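Local coordinates for surface presentation of antigens protein SpaO (Salmonella typhimurium, PDB 4YX7) that takes part in a secretory pathway that presents on the bacterial surface determinants needed for Salmonella to enter mammalian cells, at residues L12-G17 and G52-V57; R41-V44 and K49-G52. One frame throughout, in Å; residues are numbered along the deposited sequence.

Interaction 1: L12-G17 and G52-V57; sequences LRFVIG and GHFNRV
Phe54 carries all of this contact from the side of 52-57, meeting Phe14, Val15 and Ile16 in turn with one ring. Its CG sits between the backbone N and the carbonyl carbon (chi1 64°), and the bond from CA to CB already heads for strand 12-17. Phe14 answers edge-on: its CD2 stands 3.7 Å from Phe54 CD1, over one face of the Phe54 ring and offset toward the rim. The planes meet at 81° with centroids 5.4 Å apart, a T-shaped pair. Phe14 CB also packs against the far end of the ring, 3.7 Å from Phe54 CE1. The carbonyl of Val15 approaches obliquely, its O 3.7 Å from Phe54 CE1, while at the ring edge Ile16 CG2 lies 4.1 Å from Phe54 CZ.

The two strands are not neighbours in the antiparallel sheet of this FliN/MopA/SpaO-type domain. Strand 39-46 runs between them, and the axes of these two short segments pass 8.4 Å apart at 69°. The large angle reflects a strongly twisted sheet, and on one side of it Phe14 and Phe54 meet, with Val63 against both and Ile61 against Phe54. Further along 52-57, Arg56 forms a salt bridge with an acidic side chain of another protein's chain.

Interaction 2: R41-V44 and K49-G52; sequences RAEV and KKLG
The carbonyl O of Gly52 takes two donors from strand 41-44. Val44 N gives it a nearly straight hydrogen bond of 2.8 Å (171° at the hydrogen), and a CA-H...O contact comes from Glu43 CA at 3.3 Å. In return, Val44 O receives Leu51 N, also at 2.8 Å, with Lys50 CA adding a longer CA-H...O contact. One residue, Val44, therefore binds two successive residues of the other strand, Leu51 through its O and Gly52 through its N.

Beside this backbone pairing, Glu43 and Lys50 lie across each other. The first two torsions of Lys50 are extended, with CG anti to the backbone N (chi1 177°), and lay its CD alongside Glu43, 3.5 Å from Glu43 OE2; the bend at chi3 then turns CE and NZ. The methylenes of Lys50 do much of the touching, CD packing against Glu43 CG as well as OE2. The ammonium itself makes a long salt bridge, Lys50 NZ to Glu43 OE2 at 3.7 Å. Arg41 NE reaches the same OE2 in a weak bond, so two positive groups share one carboxylate oxygen and would probably keep Glu43 ionised. On the Val44 side, Val44 CG1 and Leu51 CD1 touch loosely at 4.3 Å, and both side chains go on to strand 9-22, Val44 to Phe14 and Leu51 to Leu12.

Leu51 has nearly helical backbone angles, which together with the shared partner Val44 is consistent with a classic beta bulge in the beta hairpin of strands 39-46 and 49-57.

In the fold
Interactions 2 and 1 follow one another along strand 49-57, meeting at Gly52, with their centres about 6 Å apart. Strand 39-46 joins them: on one side Val15 N is 2.9 Å from Glu43 O, on the other Phe54 N is 3.0 Å from Ala42 O, both probable hydrogen bonds. The hairpin pairing of interaction 2 thus continues to Phe54 N, and from that backbone the ring crosses over strand 39-46 to 12-17 in interaction 1, Phe54 CE1 packing 3.3 Å from Glu43 O on the way. Beyond interaction 1, the outer edge of 12-17 pairs antiparallel with a strand of another protein, carrying the sheet across the interface.

Interaction 1: L12-G17 and G52-V57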
# COMPACT_ATOMS: atom_id res chain seq x y z
N LEU A 12 16.90 -1.47 -18.86
CA LEU A 12 15.46 -1.25 -18.87
C LEU A 12 15.00 -0.45 -17.66
O LEU A 12 15.52 -0.59 -16.57
CB LEU A 12 14.72 -2.58 -18.92
CG LEU A 12 15.10 -3.55 -20.04
CD1 LEU A 12 14.22 -4.77 -19.97
CD2 LEU A 12 15.00 -2.90 -21.39
N ARG A 13 14.02 0.42 -17.89
CA ARG A 13 13.38 1.18 -16.82
C ARG A 13 11.92 0.80 -16.81
O ARG A 13 11.26 0.84 -17.85
CB ARG A 13 13.53 2.68 -17.03
CG ARG A 13 14.95 3.15 -17.25
CD ARG A 13 15.02 4.65 -17.19
NE ARG A 13 14.01 5.25 -18.06
CZ ARG A 13 14.15 5.37 -19.37
NH1 ARG A 13 15.26 4.92 -19.96
NH2 ARG A 13 13.19 5.92 -20.11
N PHE A 14 11.41 0.41 -15.65
CA PHE A 14 10.01 0.08 -15.53
C PHE A 14 9.28 1.28 -14.95
O PHE A 14 9.32 1.54 -13.76
CB PHE A 14 9.82 -1.19 -14.70
CG PHE A 14 10.42 -2.42 -15.36
CD1 PHE A 14 11.76 -2.75 -15.17
CD2 PHE A 14 9.66 -3.21 -16.21
CE1 PHE A 14 12.32 -3.85 -15.79
CE2 PHE A 14 10.21 -4.31 -16.81
CZ PHE A 14 11.55 -4.64 -16.60
N VAL A 15 8.62 2.01 -15.83
CA VAL A 15 8.02 3.28 -15.50
C VAL A 15 6.56 3.13 -15.08
O VAL A 15 5.74 2.61 -15.83
CB VAL A 15 8.11 4.24 -16.71
CG1 VAL A 15 7.63 5.61 -16.34
CG2 VAL A 15 9.54 4.28 -17.22
N ILE A 16 6.24 3.61 -13.88
CA ILE A 16 4.87 3.56 -13.35
C ILE A 16 4.13 4.89 -13.47
O ILE A 16 2.97 5.00 -13.09
CB ILE A 16 4.85 3.14 -11.87
CG1 ILE A 16 5.61 4.16 -11.02
CG2 ILE A 16 5.41 1.73 -11.71
CD1 ILE A 16 5.59 3.87 -9.55
N GLY A 17 4.79 5.91 -14.00
CA GLY A 17 4.11 7.17 -14.17
C GLY A 17 5.05 8.29 -14.51
O GLY A 17 6.26 8.12 -14.40
N GLY A 52 7.00 -1.87 -24.38
CA GLY A 52 5.71 -2.49 -24.10
C GLY A 52 5.16 -2.17 -22.72
O GLY A 52 5.73 -1.34 -22.02
N HIS A 53 4.06 -2.82 -22.33
CA HIS A 53 3.46 -2.63 -21.00
C HIS A 53 3.85 -3.77 -20.05
O HIS A 53 4.09 -4.89 -20.49
CB HIS A 53 1.93 -2.56 -21.06
CG HIS A 53 1.39 -1.64 -22.11
ND1 HIS A 53 0.56 -2.07 -23.13
CD2 HIS A 53 1.53 -0.30 -22.30
CE1 HIS A 53 0.24 -1.06 -23.90
NE2 HIS A 53 0.81 0.04 -23.42
N PHE A 54 3.88 -3.48 -18.76
CA PHE A 54 4.01 -4.55 -17.77
C PHE A 54 2.86 -4.47 -16.77
O PHE A 54 1.98 -3.60 -16.86
CB PHE A 54 5.36 -4.49 -17.05
CG PHE A 54 5.58 -3.24 -16.24
CD1 PHE A 54 6.17 -2.13 -16.80
CD2 PHE A 54 5.22 -3.20 -14.90
CE1 PHE A 54 6.37 -0.99 -16.06
CE2 PHE A 54 5.42 -2.05 -14.15
CZ PHE A 54 6.01 -0.94 -14.73
N ASN A 55 2.87 -5.38 -15.80
CA ASN A 55 1.87 -5.35 -14.74
C ASN A 55 2.46 -5.72 -13.39
O ASN A 55 3.20 -6.69 -13.28
CB ASN A 55 0.72 -6.28 -15.08
CG ASN A 55 -0.07 -5.78 -16.26
OD1 ASN A 55 -0.51 -4.63 -16.28
ND2 ASN A 55 -0.25 -6.64 -17.26
N ARG A 56 2.12 -4.94 -12.37
CA ARG A 56 2.60 -5.20 -11.02
C ARG A 56 1.74 -6.28 -10.37
O ARG A 56 0.58 -6.06 -10.03
CB ARG A 56 2.60 -3.91 -10.17
CG ARG A 56 3.08 -4.11 -8.73
CD ARG A 56 4.59 -4.29 -8.63
NE ARG A 56 4.93 -5.15 -7.50
CZ ARG A 56 5.76 -4.81 -6.53
NH1 ARG A 56 6.35 -3.63 -6.54
NH2 ARG A 56 6.00 -5.64 -5.54
N VAL A 57 2.34 -7.46 -10.21
CA VAL A 57 1.64 -8.61 -9.67
C VAL A 57 2.18 -8.94 -8.28
O VAL A 57 2.99 -8.19 -7.73
CB VAL A 57 1.78 -9.81 -10.60
CG1 VAL A 57 0.94 -9.60 -11.84
CG2 VAL A 57 3.24 -9.99 -10.98

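Interaction 2: R41-V44 and K49-G52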
# COMPACT_ATOMS: atom_id res chain seq x y z
N ARG A 41 1.40 5.43 -15.83
CA ARG A 41 1.85 4.57 -16.91
C ARG A 41 2.27 3.23 -16.31
O ARG A 41 2.37 3.10 -15.09
CB ARG A 41 3.00 5.22 -17.68
CG ARG A 41 2.90 6.73 -17.80
CD ARG A 41 4.02 7.32 -18.66
NE ARG A 41 3.54 7.81 -19.95
CZ ARG A 41 3.64 9.06 -20.38
NH1 ARG A 41 4.22 9.97 -19.62
NH2 ARG A 41 3.16 9.41 -21.57
N ALA A 42 2.49 2.24 -17.17
CA ALA A 42 3.12 0.98 -16.76
C ALA A 42 3.88 0.47 -17.96
O ALA A 42 3.49 -0.52 -18.57
CB ALA A 42 2.11 -0.03 -16.29
N GLU A 43 4.96 1.16 -18.30
CA GLU A 43 5.68 0.89 -19.54
C GLU A 43 7.12 0.44 -19.30
O GLU A 43 7.76 0.87 -18.35
CB GLU A 43 5.72 2.14 -20.43
CG GLU A 43 4.39 2.79 -20.71
CD GLU A 43 4.54 4.30 -20.81
OE1 GLU A 43 5.35 4.86 -20.04
OE2 GLU A 43 3.88 4.92 -21.67
N VAL A 44 7.61 -0.42 -20.19
CA VAL A 44 9.01 -0.77 -20.19
C VAL A 44 9.73 0.15 -21.18
O VAL A 44 9.34 0.28 -22.34
CB VAL A 44 9.25 -2.24 -20.58
CG1 VAL A 44 10.67 -2.62 -20.26
CG2 VAL A 44 8.28 -3.14 -19.85
N LYS A 49 13.02 4.58 -25.99
CA LYS A 49 12.17 3.61 -26.69
C LYS A 49 11.20 2.89 -25.77
O LYS A 49 11.62 2.19 -24.85
CB LYS A 49 13.04 2.57 -27.41
CG LYS A 49 13.30 2.84 -28.88
CD LYS A 49 13.74 4.28 -29.13
CE LYS A 49 13.49 4.70 -30.57
NZ LYS A 49 13.61 6.17 -30.73
N LYS A 50 9.91 3.04 -26.01
CA LYS A 50 8.94 2.28 -25.23
C LYS A 50 8.79 0.90 -25.84
O LYS A 50 8.40 0.77 -26.99
CB LYS A 50 7.59 2.98 -25.17
CG LYS A 50 6.54 2.17 -24.42
CD LYS A 50 5.27 2.96 -24.18
CE LYS A 50 4.54 3.28 -25.47
NZ LYS A 50 3.37 4.19 -25.22
N LEU A 51 9.10 -0.13 -25.07
CA LEU A 51 9.10 -1.50 -25.57
C LEU A 51 7.74 -2.20 -25.43
O LEU A 51 7.37 -3.01 -26.28
CB LEU A 51 10.19 -2.31 -24.85
CG LEU A 51 11.60 -1.73 -24.84
CD1 LEU A 51 12.54 -2.65 -24.09
CD2 LEU A 51 12.11 -1.49 -26.25
N GLY A 52 7.00 -1.87 -24.38
CA GLY A 52 5.71 -2.49 -24.10
C GLY A 52 5.16 -2.17 -22.72
O GLY A 52 5.73 -1.34 -22.02